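Local coordinates for cyclic nucleotide-binding domain (CNMP-BD) protein (Geobacter metallireducens, PDB 3MDP) that probably binds a cyclic nucleotide or similar small ligand in a double-stranded beta-helix domain and may act in transcriptional regulation, at residues 29-34 / 104-109; 51-56 / 76-81. All coordinates share one frame; numbering follows the deposited sequence.

Interaction 1. Residues 29-34 / 104-109. With EDO (1,2-ethanediol), chain C.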
loop_
_atom_site.group_PDB
_atom_site.type_symbol
_atom_site.label_atom_id
_atom_site.label_comp_id
_atom_site.label_asym_id
_atom_site.label_seq_id
_atom_site.Cartn_x
_atom_site.Cartn_y
_atom_site.Cartn_z
ATOM N N SER A 29 -20.217 8.680 -2.857
ATOM C CA SER A 29 -20.015 7.562 -3.781
ATOM C C SER A 29 -21.190 7.462 -4.714
ATOM O O SER A 29 -22.315 7.829 -4.367
ATOM C CB SER A 29 -19.862 6.237 -3.030
ATOM O OG SER A 29 -18.742 6.229 -2.169
ATOM N N GLU A 30 -20.954 6.883 -5.879
ATOM C CA GLU A 30 -22.012 6.687 -6.834
ATOM C C GLU A 30 -21.712 5.422 -7.622
ATOM O O GLU A 30 -20.554 5.136 -7.914
ATOM C CB GLU A 30 -22.038 7.929 -7.709
ATOM C CG GLU A 30 -22.696 7.806 -9.009
ATOM C CD GLU A 30 -22.744 9.158 -9.716
ATOM O OE1 GLU A 30 -21.757 9.931 -9.614
ATOM O OE2 GLU A 30 -23.769 9.439 -10.357
ATOM N N GLU A 31 -22.746 4.648 -7.916
ATOM C CA GLU A 31 -22.595 3.456 -8.715
ATOM C C GLU A 31 -22.451 3.941 -10.152
ATOM O O GLU A 31 -23.161 4.863 -10.567
ATOM C CB GLU A 31 -23.778 2.505 -8.515
ATOM C CG GLU A 31 -23.510 1.116 -9.091
ATOM C CD GLU A 31 -24.451 0.021 -8.577
ATOM O OE1 GLU A 31 -24.937 0.086 -7.408
ATOM O OE2 GLU A 31 -24.667 -0.924 -9.368
ATOM N N LYS A 32 -21.464 3.398 -10.868
ATOM C CA LYS A 32 -21.221 3.770 -12.264
ATOM C C LYS A 32 -21.007 2.505 -13.098
ATOM O O LYS A 32 -20.570 1.482 -12.565
ATOM C CB LYS A 32 -19.985 4.664 -12.381
ATOM C CG LYS A 32 -20.188 6.097 -11.896
ATOM C CD LYS A 32 -19.171 7.026 -12.524
ATOM C CE LYS A 32 -19.522 8.497 -12.264
ATOM N NZ LYS A 32 -19.376 8.873 -10.855
ATOM N N SER A 33 -21.357 2.580 -14.387
ATOM C CA SER A 33 -21.125 1.488 -15.333
ATOM C C SER A 33 -20.197 1.965 -16.457
ATOM O O SER A 33 -20.228 3.143 -16.840
ATOM C CB SER A 33 -22.449 1.019 -15.933
ATOM O OG SER A 33 -23.196 0.214 -15.046
ATOM N N PHE A 34 -19.367 1.049 -16.962
ATOM C CA PHE A 34 -18.470 1.308 -18.104
ATOM C C PHE A 34 -18.549 0.128 -19.067
ATOM O O PHE A 34 -18.558 -1.032 -18.641
ATOM C CB PHE A 34 -17.017 1.502 -17.678
ATOM C CG PHE A 34 -16.793 2.697 -16.794
ATOM C CD1 PHE A 34 -16.905 2.572 -15.412
ATOM C CD2 PHE A 34 -16.497 3.951 -17.335
ATOM C CE1 PHE A 34 -16.741 3.668 -14.582
ATOM C CE2 PHE A 34 -16.301 5.080 -16.504
ATOM C CZ PHE A 34 -16.420 4.931 -15.129
ATOM N N PRO A 104 -18.158 -5.928 -19.427
ATOM C CA PRO A 104 -19.018 -4.851 -18.929
ATOM C C PRO A 104 -18.769 -4.650 -17.434
ATOM O O PRO A 104 -18.730 -5.617 -16.686
ATOM C CB PRO A 104 -20.437 -5.337 -19.266
ATOM C CG PRO A 104 -20.236 -6.310 -20.473
ATOM C CD PRO A 104 -18.897 -6.959 -20.194
ATOM N N VAL A 105 -18.537 -3.403 -17.025
ATOM C CA VAL A 105 -18.068 -3.094 -15.668
ATOM C C VAL A 105 -19.108 -2.261 -14.901
ATOM O O VAL A 105 -19.717 -1.348 -15.467
ATOM C CB VAL A 105 -16.719 -2.366 -15.734
ATOM C CG1 VAL A 105 -16.449 -1.495 -14.473
ATOM C CG2 VAL A 105 -15.583 -3.366 -15.958
ATOM N N ARG A 106 -19.328 -2.622 -13.635
ATOM C CA ARG A 106 -19.961 -1.738 -12.638
ATOM C C ARG A 106 -19.003 -1.529 -11.466
ATOM O O ARG A 106 -18.347 -2.473 -10.982
ATOM C CB ARG A 106 -21.260 -2.317 -12.082
ATOM C CG ARG A 106 -22.380 -2.453 -13.084
ATOM C CD ARG A 106 -23.713 -2.888 -12.423
ATOM N NE ARG A 106 -23.610 -4.244 -11.873
ATOM C CZ ARG A 106 -23.602 -4.569 -10.576
ATOM N NH1 ARG A 106 -23.736 -3.661 -9.618
ATOM N NH2 ARG A 106 -23.489 -5.843 -10.232
ATOM N N VAL A 107 -18.958 -0.293 -11.003
ATOM C CA VAL A 107 -18.108 0.105 -9.890
ATOM C C VAL A 107 -18.891 0.982 -8.914
ATOM O O VAL A 107 -19.932 1.543 -9.261
ATOM C CB VAL A 107 -16.878 0.917 -10.348
ATOM C CG1 VAL A 107 -16.031 0.147 -11.356
ATOM C CG2 VAL A 107 -17.295 2.333 -10.962
ATOM N N VAL A 108 -18.397 1.021 -7.677
ATOM C CA VAL A 108 -18.623 2.110 -6.783
ATOM C C VAL A 108 -17.514 3.133 -7.036
ATOM O O VAL A 108 -16.315 2.826 -6.881
ATOM C CB VAL A 108 -18.567 1.703 -5.305
ATOM C CG1 VAL A 108 -18.932 2.939 -4.476
ATOM C CG2 VAL A 108 -19.581 0.557 -5.033
ATOM N N ASP A 109 -17.928 4.328 -7.445
ATOM C CA ASP A 109 -17.026 5.452 -7.727
ATOM C C ASP A 109 -17.066 6.431 -6.544
ATOM O O ASP A 109 -18.093 7.041 -6.246
ATOM C CB ASP A 109 -17.482 6.117 -9.036
ATOM C CG ASP A 109 -16.612 7.298 -9.476
ATOM O OD1 ASP A 109 -15.588 7.579 -8.853
ATOM O OD2 ASP A 109 -17.007 7.974 -10.462
HETATM C C1 EDO C . -17.105 10.452 -7.880
HETATM O O1 EDO C . -16.957 11.866 -7.657
HETATM C C2 EDO C . -18.555 10.034 -7.714
HETATM O O2 EDO C . -18.784 9.822 -6.331
#
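Lys32 reaches across to Asp109 on the paired antiparallel strand and carries the polar contact of one face. Its CB rests on CG2 of Val107, the residue directly across, at 3.8 Å. Chi1 (-74°), with CG anti to the carbonyl carbon, brings CG near Asp109 CB; CD and CE then pass OD2, and a final bend at chi4 (69°) sets NZ 2.6 Å from Asp109 OD2. NZ meets that oxygen from above the carboxylate plane and also grips Glu30 OE1 of its own strand at 2.9 Å, so in the conformer described, one of two deposited, a single ammonium joins two carboxylates. Asp109 OD1 is taken by Asn49 ND2. A 1,2-ethanediol, probably from the crystallisation liquor, lies beside this network, its C2 3.4 Å from Lys32 NZ.

Further along the same face the Phe34 ring replaces charge with carbon: its CE1 edge meets Val107 CG2 at 3.9 Å, near the ring plane. On the opposite face, Arg106 NH1 bonds Glu31 OE2 at 2.9 Å. The carboxylate oxygen lies close to the guanidinium plane, but the two flat groups are turned 42° apart; Arg106 NE has a second acid, Glu55, on the next strand. Between the faces, Glu30, Lys32 and Phe34 exchange paired backbone bonds with Asp109, Val107 and Val105. Strand 29-34 is thereby joined as an outer strand to one sheet of the double-stranded beta-helix. Both cross-strand salt bridges reach a residue two places from the direct partner, the next one on the same face, adding diagonal ties to the straight backbone pairing; in this Lys32 conformer the shared ammonium probably eases repulsion between Glu30 and Asp109 and keeps both ionised.

Interaction 2. Residues 51-56 / 76-81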
loop_
_atom_site.group_PDB
_atom_site.type_symbol
_atom_site.label_atom_id
_atom_site.label_comp_id
_atom_site.label_asym_id
_atom_site.label_seq_id
_atom_site.Cartn_x
_atom_site.Cartn_y
_atom_site.Cartn_z
HETATM N N MSE A 51 -12.137 3.560 -6.969
HETATM C CA MSE A 51 -13.203 2.662 -7.412
HETATM C C MSE A 51 -13.132 1.297 -6.755
HETATM O O MSE A 51 -12.051 0.805 -6.434
HETATM C CB MSE A 51 -13.201 2.536 -8.933
HETATM C CG MSE A 51 -13.745 3.779 -9.565
HETATM SE SE MSE A 51 -13.385 3.790 -11.443
HETATM C CE MSE A 51 -14.150 5.543 -11.914
ATOM N N LEU A 52 -14.303 0.737 -6.492
ATOM C CA LEU A 52 -14.472 -0.656 -6.039
ATOM C C LEU A 52 -15.163 -1.370 -7.206
ATOM O O LEU A 52 -16.195 -0.914 -7.688
ATOM C CB LEU A 52 -15.357 -0.754 -4.784
ATOM C CG LEU A 52 -15.847 -2.172 -4.432
ATOM C CD1 LEU A 52 -14.706 -2.985 -3.839
ATOM C CD2 LEU A 52 -17.052 -2.082 -3.474
ATOM N N LEU A 53 -14.547 -2.427 -7.706
ATOM C CA LEU A 53 -15.121 -3.190 -8.808
ATOM C C LEU A 53 -16.215 -4.108 -8.296
ATOM O O LEU A 53 -15.981 -4.967 -7.459
ATOM C CB LEU A 53 -14.029 -3.971 -9.525
ATOM C CG LEU A 53 -14.425 -4.689 -10.809
ATOM C CD1 LEU A 53 -15.044 -3.736 -11.856
ATOM C CD2 LEU A 53 -13.214 -5.445 -11.347
ATOM N N LEU A 54 -17.423 -3.904 -8.791
ATOM C CA LEU A 54 -18.570 -4.729 -8.400
ATOM C C LEU A 54 -18.817 -5.885 -9.348
ATOM O O LEU A 54 -19.216 -6.970 -8.915
ATOM C CB LEU A 54 -19.826 -3.890 -8.317
ATOM C CG LEU A 54 -19.825 -2.729 -7.321
ATOM C CD1 LEU A 54 -21.069 -1.895 -7.508
ATOM C CD2 LEU A 54 -19.722 -3.264 -5.862
ATOM N N GLU A 55 -18.594 -5.647 -10.634
ATOM C CA GLU A 55 -18.890 -6.611 -11.664
ATOM C C GLU A 55 -18.002 -6.323 -12.864
ATOM O O GLU A 55 -17.713 -5.160 -13.159
ATOM C CB GLU A 55 -20.367 -6.508 -12.073
ATOM C CG GLU A 55 -20.789 -7.512 -13.136
ATOM C CD GLU A 55 -22.125 -7.159 -13.754
ATOM O OE1 GLU A 55 -22.920 -6.463 -13.081
ATOM O OE2 GLU A 55 -22.366 -7.563 -14.912
ATOM N N GLY A 56 -17.560 -7.398 -13.524
ATOM C CA GLY A 56 -16.748 -7.326 -14.721
ATOM C C GLY A 56 -15.261 -7.474 -14.474
ATOM O O GLY A 56 -14.820 -8.231 -13.596
ATOM N N CYS A 76 -1.644 -5.205 -14.253
ATOM C CA CYS A 76 -2.421 -5.839 -13.226
ATOM C C CYS A 76 -3.877 -6.052 -13.746
ATOM O O CYS A 76 -4.394 -5.266 -14.545
ATOM C CB CYS A 76 -2.329 -4.894 -12.000
ATOM S SG CYS A 76 -3.289 -5.269 -10.653
ATOM N N SER A 77 -4.493 -7.165 -13.367
ATOM C CA SER A 77 -5.908 -7.404 -13.653
ATOM C C SER A 77 -6.713 -7.350 -12.365
ATOM O O SER A 77 -6.311 -7.952 -11.356
ATOM C CB SER A 77 -6.100 -8.763 -14.332
ATOM O OG SER A 77 -5.783 -8.653 -15.709
ATOM N N VAL A 78 -7.845 -6.649 -12.407
ATOM C CA VAL A 78 -8.707 -6.470 -11.239
ATOM C C VAL A 78 -9.992 -7.284 -11.423
ATOM O O VAL A 78 -10.590 -7.286 -12.520
ATOM C CB VAL A 78 -9.015 -4.947 -11.015
ATOM C CG1 VAL A 78 -9.767 -4.698 -9.722
ATOM C CG2 VAL A 78 -7.687 -4.098 -11.066
ATOM N N VAL A 79 -10.402 -7.981 -10.360
ATOM C CA VAL A 79 -11.648 -8.762 -10.339
ATOM C C VAL A 79 -12.611 -8.179 -9.286
ATOM O O VAL A 79 -12.202 -7.388 -8.406
ATOM C CB VAL A 79 -11.395 -10.295 -10.041
ATOM C CG1 VAL A 79 -10.487 -10.922 -11.127
ATOM C CG2 VAL A 79 -10.827 -10.513 -8.621
ATOM N N PRO A 80 -13.897 -8.533 -9.375
ATOM C CA PRO A 80 -14.851 -7.955 -8.430
ATOM C C PRO A 80 -14.459 -8.110 -6.977
ATOM O O PRO A 80 -13.913 -9.146 -6.580
ATOM C CB PRO A 80 -16.137 -8.725 -8.733
ATOM C CG PRO A 80 -16.037 -8.962 -10.205
ATOM C CD PRO A 80 -14.589 -9.336 -10.403
ATOM N N GLY A 81 -14.714 -7.062 -6.198
ATOM C CA GLY A 81 -14.435 -7.060 -4.789
ATOM C C GLY A 81 -13.164 -6.329 -4.440
ATOM O O GLY A 81 -12.932 -6.058 -3.252
#
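Leu53 drives its CD2 methyl into the bend where residues 78-81 leave their strand. CG, anti to the backbone N (chi1 -173°), comes beside CA and N of Pro80. CD2 lies 3.4 Å from Val78 O and 3.9 Å from Val78 CG1, with the CD of Pro80 a little farther off. This is the tight, buried part. The backbone of Leu53 closes it: its O accepts the N-H of Gly81 at 2.8 Å, nearly straight (171°) and in the carbonyl plane, while Pro80 CA adds a CA-H...O contact to the same oxygen. Leu52 reaches Gly81 O with CD1, at 3.6 Å.

The outer side is more exposed and rests on one ring: Pro80 lies against backbone carbonyls, CB by Leu54 O and CD 3.4 Å from Gly56 O. The CB atoms of Val79, Leu54 and Glu55 point away; the last two residues form a classic beta bulge opposite Arg106.

Strand 49-55 of one sheet is thus tied to the connection leaving strand 74-78 of the other. The side chain of Val78 is about 5 Å from that of Arg140, which binds succinate in a structure of this protein, though none is bound to this chain. At phi 101° a CB on Gly81 would press on Pro80 O. The chemistry is one nearly straight backbone bond plus aliphatic contact, with no charged pair across the two segments.

Overall arrangement
Both contacts meet in one sheet, where strands 105-111 and 49-55 are neighbours, and interaction 2 is nested within the loop closed by interaction 1. Arg106 links them through its side chain and its backbone, whose O probably accepts a bond from Leu54 N. Interaction 1 is regular strand pairing at the sheet's margin, with many backbone bonds and charged pairs toward its surface. Interaction 2 is smaller and irregular, joining that sheet to a bend leaving the second one; its buried part is aliphatic and its outer part a proline ring on carbonyls. Neither is wholly core: each combines buried residues with exposed ones.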